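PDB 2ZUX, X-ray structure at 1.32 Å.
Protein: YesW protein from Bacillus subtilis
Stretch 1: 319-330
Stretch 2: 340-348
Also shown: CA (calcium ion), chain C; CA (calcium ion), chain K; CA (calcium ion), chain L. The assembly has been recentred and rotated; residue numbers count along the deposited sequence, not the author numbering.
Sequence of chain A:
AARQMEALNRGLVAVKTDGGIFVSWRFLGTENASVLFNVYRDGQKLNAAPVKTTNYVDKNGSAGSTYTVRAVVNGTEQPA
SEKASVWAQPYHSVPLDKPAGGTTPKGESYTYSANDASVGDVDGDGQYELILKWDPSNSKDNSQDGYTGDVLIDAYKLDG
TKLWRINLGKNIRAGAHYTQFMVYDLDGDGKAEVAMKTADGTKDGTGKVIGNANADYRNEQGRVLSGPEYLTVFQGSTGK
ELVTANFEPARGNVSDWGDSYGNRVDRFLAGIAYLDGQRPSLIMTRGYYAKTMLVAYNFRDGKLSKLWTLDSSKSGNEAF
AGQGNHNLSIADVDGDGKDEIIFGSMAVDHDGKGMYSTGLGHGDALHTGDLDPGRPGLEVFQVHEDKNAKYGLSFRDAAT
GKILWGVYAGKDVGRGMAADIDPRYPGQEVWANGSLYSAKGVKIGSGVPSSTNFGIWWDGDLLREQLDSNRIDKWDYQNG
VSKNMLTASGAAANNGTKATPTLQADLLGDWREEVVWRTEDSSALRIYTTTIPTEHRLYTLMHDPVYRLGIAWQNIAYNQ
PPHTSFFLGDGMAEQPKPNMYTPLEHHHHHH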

# COMPACT_ATOMS: atom_id res chain seq x y z
N ALA A 319 -9.53 8.67 -25.45
CA ALA A 319 -9.48 7.25 -25.09
C ALA A 319 -9.12 7.03 -23.62
O ALA A 319 -9.30 5.92 -23.10
N PHE A 320 -8.60 8.07 -22.97
CA PHE A 320 -8.12 7.97 -21.59
C PHE A 320 -9.17 8.40 -20.57
O PHE A 320 -8.87 8.59 -19.39
N ALA A 321 -10.41 8.53 -21.03
CA ALA A 321 -11.56 8.76 -20.15
C ALA A 321 -12.25 7.42 -19.89
O ALA A 321 -12.24 6.54 -20.74
N GLY A 322 -12.85 7.27 -18.71
CA GLY A 322 -13.72 6.12 -18.44
C GLY A 322 -13.02 4.80 -18.15
O GLY A 322 -13.67 3.76 -18.14
N GLN A 323 -11.71 4.84 -17.89
CA GLN A 323 -10.91 3.62 -17.80
C GLN A 323 -10.40 3.28 -16.40
O GLN A 323 -10.01 2.15 -16.16
N GLY A 324 -10.36 4.26 -15.51
CA GLY A 324 -9.72 4.06 -14.22
C GLY A 324 -10.49 3.20 -13.23
O GLY A 324 -11.72 3.08 -13.30
N ASN A 325 -9.74 2.61 -12.31
CA ASN A 325 -10.27 1.81 -11.22
C ASN A 325 -10.35 2.67 -9.95
O ASN A 325 -9.87 3.79 -9.91
N HIS A 326 -10.92 2.10 -8.89
CA HIS A 326 -10.76 2.67 -7.54
C HIS A 326 -9.39 2.35 -6.95
O HIS A 326 -9.25 2.14 -5.74
N ASN A 327 -8.38 2.27 -7.81
CA ASN A 327 -7.02 1.90 -7.42
C ASN A 327 -6.14 2.06 -8.65
O ASN A 327 -6.63 2.24 -9.76
N LEU A 328 -4.83 2.03 -8.44
CA LEU A 328 -3.86 2.10 -9.53
C LEU A 328 -2.62 1.30 -9.13
O LEU A 328 -2.50 0.87 -7.98
N SER A 329 -1.72 1.07 -10.08
CA SER A 329 -0.42 0.50 -9.79
C SER A 329 0.65 1.36 -10.44
O SER A 329 0.36 2.16 -11.34
N ILE A 330 1.89 1.20 -9.97
CA ILE A 330 3.03 1.95 -10.49
C ILE A 330 4.17 0.98 -10.69
O ILE A 330 4.54 0.26 -9.76
N GLU A 340 5.95 3.86 -14.98
CA GLU A 340 4.70 4.15 -15.64
C GLU A 340 3.56 3.93 -14.64
O GLU A 340 3.75 3.35 -13.55
N ILE A 341 2.37 4.39 -15.01
CA ILE A 341 1.20 4.33 -14.15
C ILE A 341 0.16 3.42 -14.80
O ILE A 341 -0.26 3.66 -15.93
N ILE A 342 -0.25 2.37 -14.08
CA ILE A 342 -1.32 1.49 -14.52
C ILE A 342 -2.60 2.02 -13.90
O ILE A 342 -2.83 1.87 -12.69
N PHE A 343 -3.41 2.67 -14.71
CA PHE A 343 -4.60 3.38 -14.25
C PHE A 343 -5.82 2.59 -14.71
O PHE A 343 -6.50 2.96 -15.67
N GLY A 344 -6.10 1.48 -14.04
CA GLY A 344 -7.20 0.61 -14.43
C GLY A 344 -6.94 0.02 -15.81
O GLY A 344 -5.96 -0.70 -16.00
N SER A 345 -7.82 0.34 -16.76
CA SER A 345 -7.74 -0.20 -18.11
C SER A 345 -6.83 0.59 -19.03
O SER A 345 -6.67 0.24 -20.21
N MET A 346 -6.24 1.66 -18.52
CA MET A 346 -5.30 2.45 -19.32
C MET A 346 -3.94 2.55 -18.63
O MET A 346 -3.79 2.17 -17.46
N ALA A 347 -2.96 3.06 -19.35
CA ALA A 347 -1.63 3.27 -18.78
C ALA A 347 -1.10 4.60 -19.25
O ALA A 347 -1.41 5.05 -20.38
N VAL A 348 -0.32 5.24 -18.38
CA VAL A 348 0.25 6.56 -18.62
C VAL A 348 1.76 6.44 -18.48
O VAL A 348 2.26 5.84 -17.53

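What holds the two backbones together, and which of their polar groups are satisfied across the contact? At one end Ser329 and Ile342 form an antiparallel hydrogen-bonded pair: Ser329 N donates to Ile342 O at 2.9 Å, and Ile342 N returns the bond to Ser329 O at 2.8 Å. Their side chains share one face of the sheet, with Ser329 CB 4.0 Å from Ile342 CB. Ser329 takes the m rotamer, and its OG is hydrogen-bonded elsewhere in the structure. Beyond this pair, Ile330 CA lies 3.4 Å from Glu340 O in a CA-H...O contact. At the other end Ser345 N donates to Gln323 O, a nearly straight bond of 2.9 Å.

Why does the chain fit so closely around Gly324 and Gly344? Phe343 to Met346 is a type II' turn, in which Met346 N bonds Phe343 O at 3.1 Å and Phe343 N bonds Met346 O at 2.8 Å. Gly344 has the positive phi that favours glycine, and a CB there would clash with Gln323 O, Asn325 N and Gly324 C. On the facing stretch, a CB on Gly324 would strike Phe343 CE2, which already sits 3.5 Å from Gly324 CA. The Phe343 CA-to-CB bond points away, yet its t rotamer brings the ring back to the first stretch. Asn325 OD1 comes within 3.6 Å of Gly344 CA, and both ends of that amide are hydrogen-bonded elsewhere.

How are Gln323 and its neighbours accommodated? Gln323 points toward the second stretch with chi1 and chi2 both m, a bent shape that lets NE2 donate to Ala321 O at 3.1 Å within its own stretch. Gln323 OE1 passes 3.4 Å from Ser345 CB and is hydrogen-bonded elsewhere in the structure. Ser345, also m and also pointing toward the contact, has its OG bonded elsewhere. Met346 has the largest covered area of all; with chi1 p and chi2 t, its SD reaches 3.2 Å from Phe320 O and 3.7 Å from Phe320 CB. Met346 SD lies at the edge of the Phe320 ring, near its plane, and is 3.9 Å from Gln323 CB.

Where is the apolar packing, and where do the metals enter? Leu328, p at both chi angles, places CD2 4.2 Å from Phe343 CD1 and 4.4 Å from Ile341 CG2. Ile330 (m, m) and Ile341 (m, t) share the sheet face opposite Ser329 and Ile342, with Ile330 CD1 3.7 Å from Ile341 CG1. The calcium ligands take no part in this packing through their side chains. Glu340 points away and uses both oxygens on the chain L calcium, OE1 at 2.4 Å and OE2 at 2.3 Å, while OE2 also reaches the chain K ion at 2.4 Å. His326, out of reach of the second stretch, binds the chain C calcium through NE2 at 2.2 Å; two waters join it there, and its ND1 is hydrogen-bonded elsewhere.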

# COMPACT_ATOMS: atom_id res chain seq x y z
CB ALA A 319 -8.48 6.52 -25.97
CB PHE A 320 -6.79 8.71 -21.45
CG PHE A 320 -5.76 8.23 -22.43
CD1 PHE A 320 -5.21 6.96 -22.31
CD2 PHE A 320 -5.40 9.02 -23.52
CE1 PHE A 320 -4.29 6.49 -23.24
CE2 PHE A 320 -4.47 8.56 -24.45
CZ PHE A 320 -3.93 7.29 -24.32
CB ALA A 321 -12.54 9.71 -20.82
CB GLN A 323 -9.73 3.66 -18.78
CG GLN A 323 -10.13 3.89 -20.24
CD GLN A 323 -11.23 2.95 -20.70
OE1 GLN A 323 -11.10 1.73 -20.60
NE2 GLN A 323 -12.31 3.52 -21.20
CB ASN A 325 -9.30 0.67 -10.92
CG ASN A 325 -9.60 -0.61 -11.70
OD1 ASN A 325 -10.17 -0.59 -12.80
ND2 ASN A 325 -9.20 -1.73 -11.12
CB HIS A 326 -11.80 2.11 -6.56
CG HIS A 326 -13.21 2.13 -7.05
ND1 HIS A 326 -13.96 3.28 -7.16
CD2 HIS A 326 -14.01 1.12 -7.43
CE1 HIS A 326 -15.17 2.97 -7.59
NE2 HIS A 326 -15.23 1.66 -7.76
CB ASN A 327 -6.93 0.48 -6.80
CG ASN A 327 -8.01 -0.47 -7.29
OD1 ASN A 327 -8.94 -0.84 -6.54
ND2 ASN A 327 -7.90 -0.90 -8.54
CB LEU A 328 -3.51 3.55 -9.88
CG LEU A 328 -3.11 4.55 -8.79
CD1 LEU A 328 -1.78 4.21 -8.12
CD2 LEU A 328 -3.05 5.95 -9.38
CB SER A 329 -0.29 -0.91 -10.36
OG SER A 329 -1.35 -1.77 -9.95
CB ILE A 330 3.51 3.03 -9.49
CG1 ILE A 330 2.35 3.92 -9.02
CG2 ILE A 330 4.64 3.86 -10.10
CD1 ILE A 330 1.85 4.89 -10.04
CB GLU A 340 4.54 3.25 -16.86
CG GLU A 340 5.44 3.66 -18.05
CD GLU A 340 6.91 3.26 -17.87
OE1 GLU A 340 7.19 2.12 -17.43
OE2 GLU A 340 7.81 4.09 -18.17
CB ILE A 341 0.60 5.73 -13.93
CG1 ILE A 341 1.64 6.68 -13.31
CG2 ILE A 341 -0.66 5.66 -13.06
CD1 ILE A 341 1.41 8.15 -13.62
CB ILE A 342 -1.06 0.01 -14.14
CG1 ILE A 342 0.27 -0.50 -14.72
CG2 ILE A 342 -2.22 -0.88 -14.59
CD1 ILE A 342 0.39 -0.36 -16.23
CB PHE A 343 -4.59 4.80 -14.82
CG PHE A 343 -5.54 5.75 -14.14
CD1 PHE A 343 -5.17 6.44 -12.99
CD2 PHE A 343 -6.81 5.98 -14.67
CE1 PHE A 343 -6.05 7.33 -12.36
CE2 PHE A 343 -7.68 6.87 -14.05
CZ PHE A 343 -7.30 7.53 -12.89
CB SER A 345 -9.15 -0.28 -18.71
OG SER A 345 -9.93 -1.21 -18.00
CB MET A 346 -5.88 3.83 -19.62
CG MET A 346 -5.86 4.76 -18.44
SD MET A 346 -6.82 6.24 -18.74
CE MET A 346 -5.84 7.50 -17.92
CB ALA A 347 -0.69 2.16 -19.17
CB VAL A 348 -0.31 7.59 -17.62
CG1 VAL A 348 0.28 8.98 -17.85
CG2 VAL A 348 -1.83 7.63 -17.70
CA CA C . -16.49 0.42 -8.99
CA CA K . 8.50 5.05 -20.22
CA CA L . 9.47 2.61 -17.79
O HOH W 1 -18.06 1.91 -9.18
O HOH W 2 -17.62 -0.32 -7.35